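PDB 3FAW: reticulocyte binding protein from Streptococcus agalactiae COH1, which probably hydrolyses alpha-1,6-glucosidic branch links in pullulan, glycogen and related alpha-glucans as a cell-wall-anchored, secreted pullulanase. Local coordinates for residues S517-N522 / P555-A560; D565-I570 / T614-S619. All coordinates share one frame; numbering follows the deposited sequence.

Interaction 1 (S517-N522 / P555-A560); sequences SDDIRN and PGNFEA
With chi1 at 51°, Asp518 holds CG between its backbone N and carbonyl carbon, and Asn557 does the same with chi1 65°; from these positions the carboxylate and the amide meet obliquely, their planes 42° apart. Asn557 ND2 donates to Asp518 OD1 at 2.8 Å. The acceptor lies almost in the amide plane, whereas the nitrogen stands above the carboxylate plane. Asp519 CG instead lies anti to the backbone N, and Asp519 OD2 takes the backbone N-H of Gly556 at 2.8 Å, again from above the carboxylate plane. The same carboxylate stacks on the Asn557 amide, the two side chains sliding past each other in opposite directions, with Asp519 CB 3.5 Å from Asn557 OD1. Ser517 is the N-cap of helix 518-525, which follows barrel strand 513-516 in the TIM barrel of this pullulanase; residues 555-560 belong to the loop leading from helix 544-551 toward the next barrel strand, 566-568. A water is set into this helix start with four bonds: it accepts from Ser517 OG and from Asp519 N, and donates to Asp518 OD1 and to Asn557 OD1. Both ends of the Asn557 amide are therefore engaged, which fixes its flip. Asp518 OD1 also receives Gln504 NE2, so three donors converge on one oxygen and probably favour the charged carboxylate. Beside these polar groups, Pro555 CB packs 4.0 Å from Asp519 CB and touches Ser517 OG at 3.8 Å.

Interaction 2 (D565-I570 / T614-S619); sequences DVVQYI and TAFIHS. With CA (calcium ion), chain E.
Val567 and Phe616 touch across two neighbouring strands, CG1 of the valine lying 3.7 Å from Phe616 CB. Val567 CG1 (chi1 -174°) and Phe616 CG (chi1 -176°) both lie anti to their own backbone N. Tyr569 instead has CG between N and the carbonyl carbon, and its CB approaches Phe616 CD2 at 3.7 Å while the phenol leads away to Arg521. Gln568 passes Thr614 O with its CB and CG, and its NE2 bonds to the carbonyls of Asn550 and Gln612. Strands 566-568 and 614-618 are the seventh and eighth of the parallel TIM barrel, and strand 614-618 goes on to pair with the first, 269-273, closing the ring. Thr614 N donates to Val566 O at 3.0 Å, Gln568 N to Thr614 O at 2.7 Å, and Phe616 N to Gln568 O. Beyond this ladder a water accepts from Ile570 N and donates to Phe616 O, bridging the two segments where they diverge. Thr614 OG1 bonds to Arg265 O. At the other end Asp565 chelates a calcium ion unevenly, OD2 at 2.4 Å and OD1 at 2.8 Å, alongside Met507, Thr510, Asp511, Asp561 and a water.

Overall arrangement
Interactions 1 and 2 lie about 12 Å apart, centre to centre, and strand 566-568, half of interaction 2, also lies against the helix start of interaction 1. The two meet directly there: Ser517 N lies 2.9 Å from Val567 O, a probable hydrogen bond. Interaction 1 is partly buried on the outer layer, where a helix start meets a loop through carboxylates, an amide and a water. Interaction 2 is wholly buried and rests on backbone strand pairing and apolar side chains. Both segments of interaction 1 precede those of interaction 2 in the sequence, and the side chain of Pro555 is about 11 Å from the calcium ion that Asp565 binds.

Interaction 1 (S517-N522 / P555-A560)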
loop_
_atom_site.group_PDB
_atom_site.type_symbol
_atom_site.label_atom_id
_atom_site.label_comp_id
_atom_site.label_asym_id
_atom_site.label_seq_id
_atom_site.Cartn_x
_atom_site.Cartn_y
_atom_site.Cartn_z
ATOM N N SER A 517 -3.826 8.857 9.008
ATOM C CA SER A 517 -4.716 9.878 9.537
ATOM C C SER A 517 -4.944 10.999 8.523
ATOM O O SER A 517 -4.174 11.959 8.450
ATOM C CB SER A 517 -4.168 10.450 10.843
ATOM O OG SER A 517 -5.060 11.408 11.389
ATOM N N ASP A 518 -6.017 10.874 7.746
ATOM C CA ASP A 518 -6.406 11.932 6.809
ATOM C C ASP A 518 -6.852 13.221 7.519
ATOM O O ASP A 518 -6.783 14.304 6.938
ATOM C CB ASP A 518 -7.475 11.447 5.807
ATOM C CG ASP A 518 -8.678 10.782 6.468
ATOM O OD1 ASP A 518 -8.576 10.289 7.610
ATOM O OD2 ASP A 518 -9.738 10.725 5.815
ATOM N N ASP A 519 -7.281 13.100 8.776
ATOM C CA ASP A 519 -7.718 14.247 9.574
ATOM C C ASP A 519 -6.581 15.232 9.870
ATOM O O ASP A 519 -6.751 16.441 9.709
ATOM C CB ASP A 519 -8.343 13.774 10.890
ATOM C CG ASP A 519 -9.266 14.808 11.511
ATOM O OD1 ASP A 519 -10.019 15.459 10.763
ATOM O OD2 ASP A 519 -9.260 14.949 12.752
ATOM N N ILE A 520 -5.431 14.724 10.308
ATOM C CA ILE A 520 -4.272 15.591 10.552
ATOM C C ILE A 520 -3.721 16.146 9.230
ATOM O O ILE A 520 -3.294 17.299 9.168
ATOM C CB ILE A 520 -3.149 14.887 11.377
ATOM C CG1 ILE A 520 -2.148 15.931 11.900
ATOM C CG2 ILE A 520 -2.436 13.823 10.553
ATOM C CD1 ILE A 520 -1.091 15.378 12.851
ATOM N N ARG A 521 -3.744 15.329 8.178
ATOM C CA ARG A 521 -3.367 15.785 6.835
ATOM C C ARG A 521 -4.212 16.999 6.433
ATOM O O ARG A 521 -3.676 18.084 6.195
ATOM C CB ARG A 521 -3.535 14.647 5.819
ATOM C CG ARG A 521 -3.244 15.018 4.358
ATOM C CD ARG A 521 -3.792 13.957 3.412
ATOM N NE ARG A 521 -5.239 14.082 3.213
ATOM C CZ ARG A 521 -6.024 13.152 2.661
ATOM N NH1 ARG A 521 -5.523 11.996 2.245
ATOM N NH2 ARG A 521 -7.329 13.371 2.529
ATOM N N ASN A 522 -5.533 16.809 6.394
ATOM C CA ASN A 522 -6.472 17.864 5.993
ATOM C C ASN A 522 -6.357 19.126 6.838
ATOM O O ASN A 522 -6.281 20.238 6.303
ATOM C CB ASN A 522 -7.917 17.358 6.060
ATOM C CG ASN A 522 -8.238 16.352 4.974
ATOM O OD1 ASN A 522 -7.424 16.085 4.096
ATOM N ND2 ASN A 522 -9.440 15.791 5.029
ATOM N N PRO A 555 -7.482 11.533 16.252
ATOM C CA PRO A 555 -8.196 12.161 15.137
ATOM C C PRO A 555 -9.701 12.254 15.353
ATOM O O PRO A 555 -10.279 11.422 16.039
ATOM C CB PRO A 555 -7.882 11.237 13.950
ATOM C CG PRO A 555 -7.460 9.949 14.567
ATOM C CD PRO A 555 -6.746 10.334 15.811
ATOM N N GLY A 556 -10.316 13.265 14.751
ATOM C CA GLY A 556 -11.743 13.521 14.911
ATOM C C GLY A 556 -12.662 12.690 14.033
ATOM O O GLY A 556 -13.876 12.699 14.245
ATOM N N ASN A 557 -12.104 11.975 13.052
ATOM C CA ASN A 557 -12.922 11.201 12.106
ATOM C C ASN A 557 -12.944 9.681 12.350
ATOM O O ASN A 557 -13.667 8.960 11.669
ATOM C CB ASN A 557 -12.528 11.509 10.653
ATOM C CG ASN A 557 -11.121 11.066 10.311
ATOM O OD1 ASN A 557 -10.282 10.861 11.192
ATOM N ND2 ASN A 557 -10.853 10.918 9.020
ATOM N N PHE A 558 -12.144 9.202 13.299
ATOM C CA PHE A 558 -12.275 7.827 13.792
ATOM C C PHE A 558 -11.732 7.710 15.208
ATOM O O PHE A 558 -10.902 8.521 15.625
ATOM C CB PHE A 558 -11.605 6.807 12.851
ATOM C CG PHE A 558 -10.088 6.781 12.911
ATOM C CD1 PHE A 558 -9.423 5.985 13.841
ATOM C CD2 PHE A 558 -9.330 7.497 11.992
ATOM C CE1 PHE A 558 -8.029 5.938 13.882
ATOM C CE2 PHE A 558 -7.933 7.452 12.017
ATOM C CZ PHE A 558 -7.283 6.673 12.966
ATOM N N GLU A 559 -12.211 6.704 15.938
ATOM C CA GLU A 559 -11.776 6.470 17.316
ATOM C C GLU A 559 -10.482 5.661 17.358
ATOM O O GLU A 559 -10.463 4.484 16.992
ATOM C CB GLU A 559 -12.872 5.742 18.110
ATOM C CG GLU A 559 -12.568 5.531 19.601
ATOM C CD GLU A 559 -12.389 6.831 20.375
ATOM O OE1 GLU A 559 -12.971 7.862 19.974
ATOM O OE2 GLU A 559 -11.667 6.815 21.395
ATOM N N ALA A 560 -9.402 6.301 17.807
ATOM C CA ALA A 560 -8.146 5.612 18.081
ATOM C C ALA A 560 -7.976 5.458 19.594
ATOM O O ALA A 560 -7.699 6.436 20.290
ATOM C CB ALA A 560 -6.982 6.389 17.491
HETATM O O HOH W 1 -7.708 10.602 10.411
#

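Interaction 2 (D565-I570 / T614-S619)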
loop_
_atom_site.group_PDB
_atom_site.type_symbol
_atom_site.label_atom_id
_atom_site.label_comp_id
_atom_site.label_asym_id
_atom_site.label_seq_id
_atom_site.Cartn_x
_atom_site.Cartn_y
_atom_site.Cartn_z
ATOM N N ASP A 565 -2.461 3.181 16.726
ATOM C CA ASP A 565 -3.495 3.060 15.686
ATOM C C ASP A 565 -3.350 4.086 14.566
ATOM O O ASP A 565 -3.945 3.925 13.497
ATOM C CB ASP A 565 -4.895 3.259 16.279
ATOM C CG ASP A 565 -5.276 2.197 17.279
ATOM O OD1 ASP A 565 -4.689 1.095 17.257
ATOM O OD2 ASP A 565 -6.187 2.462 18.095
ATOM N N VAL A 566 -2.582 5.144 14.824
ATOM C CA VAL A 566 -2.551 6.321 13.966
ATOM C C VAL A 566 -1.206 6.493 13.259
ATOM O O VAL A 566 -0.157 6.546 13.904
ATOM C CB VAL A 566 -2.830 7.595 14.792
ATOM C CG1 VAL A 566 -2.856 8.823 13.896
ATOM C CG2 VAL A 566 -4.141 7.457 15.547
ATOM N N VAL A 567 -1.255 6.573 11.931
ATOM C CA VAL A 567 -0.097 6.949 11.133
ATOM C C VAL A 567 -0.229 8.432 10.769
ATOM O O VAL A 567 -1.107 8.809 9.989
ATOM C CB VAL A 567 0.016 6.100 9.850
ATOM C CG1 VAL A 567 1.312 6.416 9.118
ATOM C CG2 VAL A 567 -0.068 4.608 10.179
ATOM N N GLN A 568 0.638 9.263 11.348
ATOM C CA GLN A 568 0.595 10.719 11.149
ATOM C C GLN A 568 1.339 11.109 9.876
ATOM O O GLN A 568 2.521 10.790 9.716
ATOM C CB GLN A 568 1.237 11.452 12.333
ATOM C CG GLN A 568 0.690 11.088 13.718
ATOM C CD GLN A 568 -0.637 11.759 14.045
ATOM O OE1 GLN A 568 -1.434 12.061 13.160
ATOM N NE2 GLN A 568 -0.882 11.982 15.331
ATOM N N TYR A 569 0.648 11.803 8.973
ATOM C CA TYR A 569 1.263 12.251 7.728
ATOM C C TYR A 569 0.597 13.497 7.155
ATOM O O TYR A 569 -0.561 13.808 7.470
ATOM C CB TYR A 569 1.261 11.126 6.687
ATOM C CG TYR A 569 -0.012 10.949 5.871
ATOM C CD1 TYR A 569 -1.268 10.893 6.476
ATOM C CD2 TYR A 569 0.053 10.786 4.492
ATOM C CE1 TYR A 569 -2.427 10.702 5.717
ATOM C CE2 TYR A 569 -1.088 10.593 3.732
ATOM C CZ TYR A 569 -2.326 10.548 4.345
ATOM O OH TYR A 569 -3.454 10.353 3.574
ATOM N N ILE A 570 1.350 14.203 6.321
ATOM C CA ILE A 570 0.816 15.329 5.547
ATOM C C ILE A 570 1.100 15.212 4.041
ATOM O O ILE A 570 0.583 16.002 3.251
ATOM C CB ILE A 570 1.308 16.690 6.094
ATOM C CG1 ILE A 570 2.839 16.722 6.230
ATOM C CG2 ILE A 570 0.630 16.988 7.427
ATOM C CD1 ILE A 570 3.396 18.065 6.673
ATOM N N THR A 614 2.633 6.966 15.012
ATOM C CA THR A 614 3.672 6.594 14.046
ATOM C C THR A 614 3.886 7.728 13.038
ATOM O O THR A 614 2.937 8.177 12.390
ATOM C CB THR A 614 3.302 5.293 13.299
ATOM O OG1 THR A 614 3.256 4.202 14.230
ATOM C CG2 THR A 614 4.324 4.968 12.203
ATOM N N ALA A 615 5.134 8.182 12.912
ATOM C CA ALA A 615 5.477 9.287 12.019
ATOM C C ALA A 615 5.782 8.770 10.615
ATOM O O ALA A 615 6.529 7.807 10.453
ATOM C CB ALA A 615 6.664 10.071 12.569
ATOM N N PHE A 616 5.197 9.423 9.614
ATOM C CA PHE A 616 5.345 9.038 8.208
ATOM C C PHE A 616 5.851 10.230 7.392
ATOM O O PHE A 616 5.294 11.321 7.482
ATOM C CB PHE A 616 3.990 8.572 7.669
ATOM C CG PHE A 616 4.024 8.065 6.251
ATOM C CD1 PHE A 616 4.263 6.723 5.986
ATOM C CD2 PHE A 616 3.776 8.922 5.184
ATOM C CE1 PHE A 616 4.273 6.248 4.687
ATOM C CE2 PHE A 616 3.792 8.455 3.881
ATOM C CZ PHE A 616 4.035 7.113 3.633
ATOM N N ILE A 617 6.898 10.005 6.598
ATOM C CA ILE A 617 7.484 11.036 5.745
ATOM C C ILE A 617 7.532 10.551 4.296
ATOM O O ILE A 617 8.016 9.454 4.018
ATOM C CB ILE A 617 8.922 11.399 6.209
ATOM C CG1 ILE A 617 8.910 11.969 7.635
ATOM C CG2 ILE A 617 9.574 12.389 5.247
ATOM C CD1 ILE A 617 8.192 13.305 7.780
ATOM N N HIS A 618 7.019 11.365 3.377
ATOM C CA HIS A 618 7.117 11.079 1.943
ATOM C C HIS A 618 8.524 11.397 1.446
ATOM O O HIS A 618 9.085 12.430 1.801
ATOM C CB HIS A 618 6.086 11.910 1.169
ATOM C CG HIS A 618 6.174 11.765 -0.322
ATOM N ND1 HIS A 618 6.309 12.688 -1.300
ATOM C CD2 HIS A 618 6.103 10.545 -0.958
ATOM C CE1 HIS A 618 6.324 12.017 -2.499
ATOM N NE2 HIS A 618 6.202 10.724 -2.263
ATOM N N SER A 619 9.099 10.523 0.622
ATOM C CA SER A 619 10.424 10.790 0.064
ATOM C C SER A 619 10.409 12.120 -0.676
ATOM O O SER A 619 9.596 12.325 -1.578
ATOM C CB SER A 619 10.875 9.672 -0.874
ATOM O OG SER A 619 12.143 9.947 -1.435
HETATM CA CA CA E . -6.811 0.224 18.781
HETATM O O HOH W 2 4.037 13.313 6.202
HETATM O O HOH W 3 -8.125 -1.352 20.040
#